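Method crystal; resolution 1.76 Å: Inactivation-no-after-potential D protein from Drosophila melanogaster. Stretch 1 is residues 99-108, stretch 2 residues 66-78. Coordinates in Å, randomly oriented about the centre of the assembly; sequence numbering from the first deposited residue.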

# COMPACT_ATOMS: atom_id res chain seq x y z
N VAL A 99 11.52 5.79 5.27
CA VAL A 99 10.43 5.05 5.91
C VAL A 99 9.07 5.65 5.54
O VAL A 99 8.78 6.81 5.85
CB VAL A 99 10.58 5.03 7.42
CG1 VAL A 99 9.42 4.25 8.07
CG2 VAL A 99 11.90 4.37 7.79
N VAL A 100 8.24 4.84 4.89
CA VAL A 100 6.96 5.29 4.39
C VAL A 100 5.88 4.73 5.30
O VAL A 100 5.80 3.52 5.52
CB VAL A 100 6.72 4.83 2.93
CG1 VAL A 100 5.40 5.39 2.39
CG2 VAL A 100 7.89 5.25 2.04
N THR A 101 5.07 5.63 5.85
CA THR A 101 4.00 5.26 6.76
C THR A 101 2.78 4.97 5.90
O THR A 101 2.38 5.79 5.08
CB THR A 101 3.65 6.43 7.68
OG1 THR A 101 4.81 6.84 8.40
CG2 THR A 101 2.54 6.01 8.67
N MET A 102 2.19 3.79 6.08
CA MET A 102 0.95 3.50 5.37
C MET A 102 -0.11 3.07 6.36
O MET A 102 0.17 2.34 7.31
CB MET A 102 1.18 2.40 4.34
CG MET A 102 2.12 2.82 3.21
SD MET A 102 2.22 1.57 1.92
CE MET A 102 3.27 0.33 2.70
N ILE A 103 -1.34 3.53 6.15
CA ILE A 103 -2.45 3.06 6.95
C ILE A 103 -3.19 2.08 6.07
O ILE A 103 -3.60 2.42 4.95
CB ILE A 103 -3.40 4.19 7.37
CG1 ILE A 103 -2.66 5.16 8.31
CG2 ILE A 103 -4.60 3.61 8.10
CD1 ILE A 103 -3.50 6.35 8.74
N LEU A 104 -3.36 0.87 6.58
CA LEU A 104 -3.93 -0.22 5.80
C LEU A 104 -5.10 -0.85 6.53
O LEU A 104 -5.11 -0.91 7.75
CB LEU A 104 -2.87 -1.30 5.57
CG LEU A 104 -1.67 -0.92 4.70
CD1 LEU A 104 -0.57 -1.98 4.82
CD2 LEU A 104 -2.09 -0.73 3.24
N LEU A 105 -6.07 -1.36 5.78
CA LEU A 105 -7.20 -2.05 6.37
C LEU A 105 -7.34 -3.43 5.74
O LEU A 105 -7.57 -3.55 4.52
CB LEU A 105 -8.50 -1.26 6.17
CG LEU A 105 -9.78 -1.94 6.64
CD1 LEU A 105 -9.82 -2.07 8.17
CD2 LEU A 105 -10.99 -1.16 6.17
N THR A 106 -7.19 -4.48 6.54
CA THR A 106 -7.38 -5.83 6.04
C THR A 106 -8.85 -6.17 6.21
O THR A 106 -9.40 -6.02 7.31
CB THR A 106 -6.51 -6.86 6.80
OG1 THR A 106 -5.13 -6.58 6.58
CG2 THR A 106 -6.79 -8.28 6.32
N LEU A 107 -9.49 -6.61 5.14
CA LEU A 107 -10.92 -6.87 5.17
C LEU A 107 -11.19 -8.37 5.33
O LEU A 107 -10.55 -9.20 4.69
CB LEU A 107 -11.59 -6.29 3.91
CG LEU A 107 -11.50 -4.76 3.90
CD1 LEU A 107 -11.41 -4.19 2.50
CD2 LEU A 107 -12.67 -4.17 4.62
N LYS A 108 -12.13 -8.71 6.21
CA LYS A 108 -12.30 -10.10 6.60
C LYS A 108 -13.68 -10.34 7.20
O LYS A 108 -14.05 -11.48 7.49
CB LYS A 108 -11.21 -10.50 7.60
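Stretch 2 (66-78) GVKVGDMLLAVNQ

How does stretch 2 run along stretch 1? It arrives as a loop, with Gly-66 at positive phi just after a helix, passes through a type II turn from Lys-68 to Asp-71, and then extends into a strand from Met-72 to Val-76. That strand lies beside strand 99-105 in the antiparallel sense: their N-to-C directions make an angle of 155°, and the axes approach to 4.7 Å. In this register Leu-105 faces Met-72, Leu-104 faces Leu-73, Ile-103 faces Ala-75 and Met-102 faces Val-76. Lys-68 and Val-69 contribute almost nothing: the side chain of Lys-68 leads away at its end, and Val-69 is out of reach.

What holds the two backbones together, and where does the pairing lose step? Leu-105 and Met-72 exchange two bonds, Met-72 N to Leu-105 O and Leu-105 N to Met-72 O, both 2.9 Å. At Ile-103 the pattern stretches: its O accepts from Leu-74 N at 2.8 Å, while its N donates to Ala-75 O at 3.1 Å. Two residues of stretch 2 thus answer one of stretch 1, a beta bulge in which Leu-74 turns to a phi/psi of -104/-26, away from extended values. The register shifts by one between Ile-103 and Leu-104. Beyond it, Asn-77 N reaches Thr-101 O at 2.7 Å.

Which bumps fill which hollows? On the face carrying Met-102 and Leu-104, Leu-73 pushes its CD1 between the two side chains, 4.0 Å from Met-102 CB and 3.8 Å from Leu-104 CD2. Val-67, coming from the loop, packs on the same pair: its CG2 lies 3.7 Å from Leu-104 CD1 and 4.2 Å from Met-102 CE. Val-76 extends the apolar surface, its CG1 3.9 Å from Val-100 CG1. On the other face, the small side chain of Ala-75 leaves room for Ile-103, whose CD1 rests 3.8 Å from Ala-75 CB. The bulge turns Leu-74 toward stretch 1, so that its CB lies 4.0 Å from Ile-103 CG2 and its CD1 3.9 Å from Leu-105 CB. Met-72 meets Leu-105 near the backbone, CB to CB at 4.3 Å, before its extended side chain leads away.

How are the ends of the contact closed? At one end, Thr-106 OG1 donates to Asp-71 OD1 at 2.6 Å. The same carboxylate braces its own turn, since Lys-68 N donates to Asp-71 OD2 at 3.0 Å, so one side chain ties the turn to stretch 1. Nearby, water 1 accepts from Leu-107 N at 2.9 Å and gives a weak bond to Gly-70 O at 3.0 Å. At the other end, the Asn-77 side chain carries on where strand pairing stops: Thr-101 N donates to Asn-77 OD1 at 2.9 Å, while Asn-77 ND2 donates to water 2 at 3.0 Å, and that water donates to Val-99 O, also at 3.0 Å.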

# COMPACT_ATOMS: atom_id res chain seq x y z
N GLY A 66 4.07 -6.97 6.99
CA GLY A 66 2.73 -7.50 7.13
C GLY A 66 1.68 -6.86 6.23
O GLY A 66 0.48 -6.98 6.50
N VAL A 67 2.11 -6.19 5.17
CA VAL A 67 1.16 -5.71 4.16
C VAL A 67 0.59 -6.96 3.48
O VAL A 67 1.35 -7.89 3.19
CB VAL A 67 1.86 -4.83 3.11
CG1 VAL A 67 0.88 -4.36 2.02
CG2 VAL A 67 2.54 -3.65 3.80
N LYS A 68 -0.73 -6.99 3.25
CA LYS A 68 -1.35 -8.14 2.59
C LYS A 68 -2.02 -7.72 1.30
O LYS A 68 -2.58 -6.61 1.21
CB LYS A 68 -2.40 -8.79 3.49
CG LYS A 68 -1.89 -9.21 4.85
CD LYS A 68 -0.67 -10.11 4.74
CE LYS A 68 -0.18 -10.51 6.13
NZ LYS A 68 1.22 -11.02 6.11
N VAL A 69 -1.97 -8.60 0.30
CA VAL A 69 -2.75 -8.39 -0.92
C VAL A 69 -4.22 -8.29 -0.54
O VAL A 69 -4.72 -9.09 0.26
CB VAL A 69 -2.54 -9.54 -1.94
CG1 VAL A 69 -3.46 -9.38 -3.14
CG2 VAL A 69 -1.07 -9.60 -2.38
N GLY A 70 -4.90 -7.29 -1.10
CA GLY A 70 -6.30 -7.06 -0.78
C GLY A 70 -6.52 -5.97 0.25
O GLY A 70 -7.65 -5.49 0.41
N ASP A 71 -5.47 -5.57 0.97
CA ASP A 71 -5.60 -4.52 1.99
C ASP A 71 -6.02 -3.21 1.33
O ASP A 71 -5.54 -2.90 0.23
CB ASP A 71 -4.28 -4.26 2.70
CG ASP A 71 -3.96 -5.30 3.76
OD1 ASP A 71 -4.82 -6.18 4.03
OD2 ASP A 71 -2.85 -5.22 4.33
N MET A 72 -6.89 -2.44 1.98
CA MET A 72 -7.22 -1.11 1.45
C MET A 72 -6.19 -0.11 1.95
O MET A 72 -5.85 -0.11 3.13
CB MET A 72 -8.61 -0.68 1.91
CG MET A 72 -9.16 0.57 1.23
SD MET A 72 -10.77 1.01 1.94
CE MET A 72 -11.25 2.33 0.80
N LEU A 73 -5.68 0.72 1.06
CA LEU A 73 -4.67 1.72 1.40
C LEU A 73 -5.37 3.04 1.71
O LEU A 73 -6.00 3.65 0.83
CB LEU A 73 -3.69 1.90 0.23
CG LEU A 73 -2.64 3.00 0.43
CD1 LEU A 73 -1.70 2.66 1.58
CD2 LEU A 73 -1.85 3.23 -0.86
N LEU A 74 -5.26 3.48 2.97
CA LEU A 74 -6.04 4.62 3.45
C LEU A 74 -5.22 5.91 3.59
O LEU A 74 -5.77 7.00 3.52
CB LEU A 74 -6.72 4.26 4.77
CG LEU A 74 -7.62 3.03 4.69
CD1 LEU A 74 -8.07 2.59 6.07
CD2 LEU A 74 -8.82 3.32 3.83
N ALA A 75 -3.92 5.78 3.80
CA ALA A 75 -3.03 6.95 3.80
C ALA A 75 -1.60 6.58 3.47
O ALA A 75 -1.17 5.46 3.74
CB ALA A 75 -3.09 7.65 5.15
N VAL A 76 -0.87 7.54 2.90
CA VAL A 76 0.57 7.40 2.68
C VAL A 76 1.21 8.59 3.37
O VAL A 76 0.99 9.74 2.96
CB VAL A 76 0.90 7.45 1.19
CG1 VAL A 76 2.42 7.38 0.97
CG2 VAL A 76 0.21 6.30 0.47
N ASN A 77 2.00 8.33 4.41
CA ASN A 77 2.50 9.40 5.28
C ASN A 77 1.33 10.27 5.72
O ASN A 77 0.33 9.73 6.19
CB ASN A 77 3.63 10.20 4.62
CG ASN A 77 4.91 9.38 4.47
OD1 ASN A 77 5.20 8.50 5.29
ND2 ASN A 77 5.69 9.67 3.43
N GLN A 78 1.42 11.58 5.54
CA GLN A 78 0.32 12.45 5.98
C GLN A 78 -0.73 12.72 4.90
O GLN A 78 -1.65 13.51 5.10
CB GLN A 78 0.85 13.77 6.55
CG GLN A 78 1.33 13.67 7.99
CD GLN A 78 0.17 13.52 8.98
OE1 GLN A 78 -0.59 14.47 9.21
NE2 GLN A 78 0.04 12.34 9.56
O HOH W 1 -8.42 -7.38 2.61
O HOH W 2 8.58 8.76 3.61